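Local coordinates for gamma-glutamyl-gamma-aminobutyraldehyde dehydrogenase (Burkholderia cenocepacia, PDB 4LIH), which probably oxidises gamma-glutamyl-gamma-aminobutyraldehyde and perhaps other aldehydes to carboxylic acids with NAD(P)+, at residues 135-139 against 183-188. Residues are numbered along the deposited sequence; the frame is centred on the assembly and turned at random.
Sequences CVEWF and AWKFGP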
loop_
_atom_site.group_PDB
_atom_site.type_symbol
_atom_site.label_atom_id
_atom_site.label_comp_id
_atom_site.label_asym_id
_atom_site.label_seq_id
_atom_site.Cartn_x
_atom_site.Cartn_y
_atom_site.Cartn_z
ATOM N N CYS A 135 8.934 -15.318 14.227
ATOM C CA CYS A 135 7.562 -14.912 13.987
ATOM C C CYS A 135 7.107 -13.813 14.962
ATOM O O CYS A 135 6.561 -12.779 14.549
ATOM C CB CYS A 135 6.636 -16.113 13.994
ATOM S SG CYS A 135 4.904 -15.711 13.726
ATOM N N VAL A 136 7.381 -13.994 16.241
ATOM C CA VAL A 136 7.043 -12.996 17.228
ATOM C C VAL A 136 7.783 -11.663 16.934
ATOM O O VAL A 136 7.195 -10.581 16.978
ATOM C CB VAL A 136 7.358 -13.503 18.628
ATOM C CG1 VAL A 136 7.205 -12.369 19.644
ATOM C CG2 VAL A 136 6.425 -14.670 18.960
ATOM N N GLU A 137 9.067 -11.740 16.649
ATOM C CA GLU A 137 9.844 -10.551 16.375
ATOM C C GLU A 137 9.357 -9.761 15.179
ATOM O O GLU A 137 9.359 -8.499 15.181
ATOM C CB GLU A 137 11.334 -10.912 16.151
ATOM C CG GLU A 137 12.073 -11.412 17.398
ATOM C CD GLU A 137 13.302 -12.266 17.106
ATOM O OE1 GLU A 137 13.606 -12.679 15.967
ATOM O OE2 GLU A 137 13.992 -12.574 18.069
ATOM N N TRP A 138 8.984 -10.484 14.123
ATOM C CA TRP A 138 8.598 -9.841 12.850
ATOM C C TRP A 138 7.275 -9.113 13.054
ATOM O O TRP A 138 7.133 -7.951 12.699
ATOM C CB TRP A 138 8.487 -10.894 11.761
ATOM C CG TRP A 138 8.422 -10.399 10.353
ATOM C CD1 TRP A 138 9.469 -10.222 9.501
ATOM C CD2 TRP A 138 7.250 -10.062 9.624
ATOM N NE1 TRP A 138 9.025 -9.753 8.275
ATOM C CE2 TRP A 138 7.661 -9.684 8.307
ATOM C CE3 TRP A 138 5.898 -10.008 9.950
ATOM C CZ2 TRP A 138 6.759 -9.252 7.324
ATOM C CZ3 TRP A 138 4.976 -9.617 8.942
ATOM C CH2 TRP A 138 5.441 -9.245 7.637
ATOM N N PHE A 139 6.317 -9.753 13.717
ATOM C CA PHE A 139 5.062 -9.039 13.942
ATOM C C PHE A 139 5.242 -7.865 14.910
ATOM O O PHE A 139 4.608 -6.835 14.736
ATOM C CB PHE A 139 3.910 -9.975 14.316
ATOM C CG PHE A 139 3.381 -10.756 13.126
ATOM C CD1 PHE A 139 2.588 -10.114 12.145
ATOM C CD2 PHE A 139 3.795 -12.062 12.907
ATOM C CE1 PHE A 139 2.102 -10.817 11.032
ATOM C CE2 PHE A 139 3.343 -12.745 11.793
ATOM C CZ PHE A 139 2.509 -12.133 10.869
ATOM N N ALA A 183 3.022 -20.054 17.695
ATOM C CA ALA A 183 3.546 -18.710 17.474
ATOM C C ALA A 183 2.966 -18.053 16.200
ATOM O O ALA A 183 2.765 -16.856 16.159
ATOM C CB ALA A 183 5.040 -18.777 17.371
ATOM N N TRP A 184 2.711 -18.839 15.150
ATOM C CA TRP A 184 2.059 -18.290 13.922
ATOM C C TRP A 184 0.669 -17.701 14.229
ATOM O O TRP A 184 0.219 -16.768 13.560
ATOM C CB TRP A 184 1.903 -19.379 12.840
ATOM C CG TRP A 184 3.140 -19.629 12.072
ATOM C CD1 TRP A 184 4.408 -19.259 12.424
ATOM C CD2 TRP A 184 3.259 -20.308 10.817
ATOM N NE1 TRP A 184 5.308 -19.688 11.476
ATOM C CE2 TRP A 184 4.628 -20.316 10.471
ATOM C CE3 TRP A 184 2.341 -20.938 9.963
ATOM C CZ2 TRP A 184 5.117 -20.918 9.291
ATOM C CZ3 TRP A 184 2.822 -21.508 8.760
ATOM C CH2 TRP A 184 4.201 -21.503 8.461
ATOM N N LYS A 185 -0.010 -18.279 15.216
ATOM C CA LYS A 185 -1.239 -17.685 15.759
ATOM C C LYS A 185 -0.965 -16.543 16.733
ATOM O O LYS A 185 -1.441 -15.431 16.530
ATOM C CB LYS A 185 -2.142 -18.709 16.451
ATOM C CG LYS A 185 -2.457 -19.994 15.686
ATOM C CD LYS A 185 -2.910 -19.806 14.268
ATOM C CE LYS A 185 -3.239 -21.163 13.685
ATOM N NZ LYS A 185 -3.461 -21.098 12.219
ATOM N N PHE A 186 -0.213 -16.782 17.802
ATOM C CA PHE A 186 -0.134 -15.764 18.861
ATOM C C PHE A 186 0.756 -14.555 18.526
ATOM O O PHE A 186 0.603 -13.494 19.124
ATOM C CB PHE A 186 0.209 -16.382 20.237
ATOM C CG PHE A 186 1.584 -17.000 20.359
ATOM C CD1 PHE A 186 2.745 -16.237 20.245
ATOM C CD2 PHE A 186 1.723 -18.335 20.725
ATOM C CE1 PHE A 186 3.981 -16.821 20.408
ATOM C CE2 PHE A 186 2.962 -18.915 20.896
ATOM C CZ PHE A 186 4.098 -18.160 20.754
ATOM N N GLY A 187 1.728 -14.751 17.665
ATOM C CA GLY A 187 2.590 -13.646 17.176
ATOM C C GLY A 187 1.784 -12.516 16.584
ATOM O O GLY A 187 1.750 -11.401 17.124
ATOM N N PRO A 188 1.041 -12.805 15.515
ATOM C CA PRO A 188 0.195 -11.700 15.003
ATOM C C PRO A 188 -0.982 -11.298 15.915
ATOM O O PRO A 188 -1.325 -10.112 16.012
ATOM C CB PRO A 188 -0.335 -12.265 13.695
ATOM C CG PRO A 188 -0.165 -13.756 13.773
ATOM C CD PRO A 188 1.088 -13.958 14.592
HETATM O O HOH W 1 4.395 -10.775 18.307
#
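Two buried helical segments run side by side here, 135-139 and 183-188, with their axes 8.4 Å apart at closest and crossing at -25°. The closest CA-to-CA approach is at Gly187, whose CA lies 4.5 Å from the CA of Val136. A CB on Gly187 would point at the other helix, tight against Cys135 SG across the interface, and would clash with Ala183 O of its own helix.

Most of the contact is apolar. Phe139 turns one ring face to Pro188, whose CB sits 3.8 Å from the ring centroid and almost on its normal, a CH-pi contact. One turn back, Val136 CG2 meets the edge of the Phe186 ring, 3.6 Å from CE1. Cys135 points its side chain toward 183-188, and its SG lies 3.4 Å from Ala183 O. Cys135 SG also approaches the Trp184 five-membered ring obliquely, a sulfur-aromatic contact 4.8 Å from the centroid and 3.8 Å from CD1.

A water bridges the two backbones, donating to Val136 O (3.1 Å) and Gly187 O (3.0 Å). With Pro188 lacking an amide hydrogen, the second helix is kinked at this residue.

MES, probably from the crystallisation liquor, lies about 4 Å from the Trp184 side chain, consistent with a pocket there; the side chain of Glu274, the predicted active-site residue, is about 6 Å from it. In the fold, helix 121-142 packs against helix 178-191, which links strand 157-172 to the parallel strand 195-199 in a beta-alpha-beta crossover, as in the Rossmann-type nucleotide-binding domain of aldehyde dehydrogenases. Helix 88-104 covers Val136 through Leu95 and Ala99, and its Trp98 stacks on Phe186.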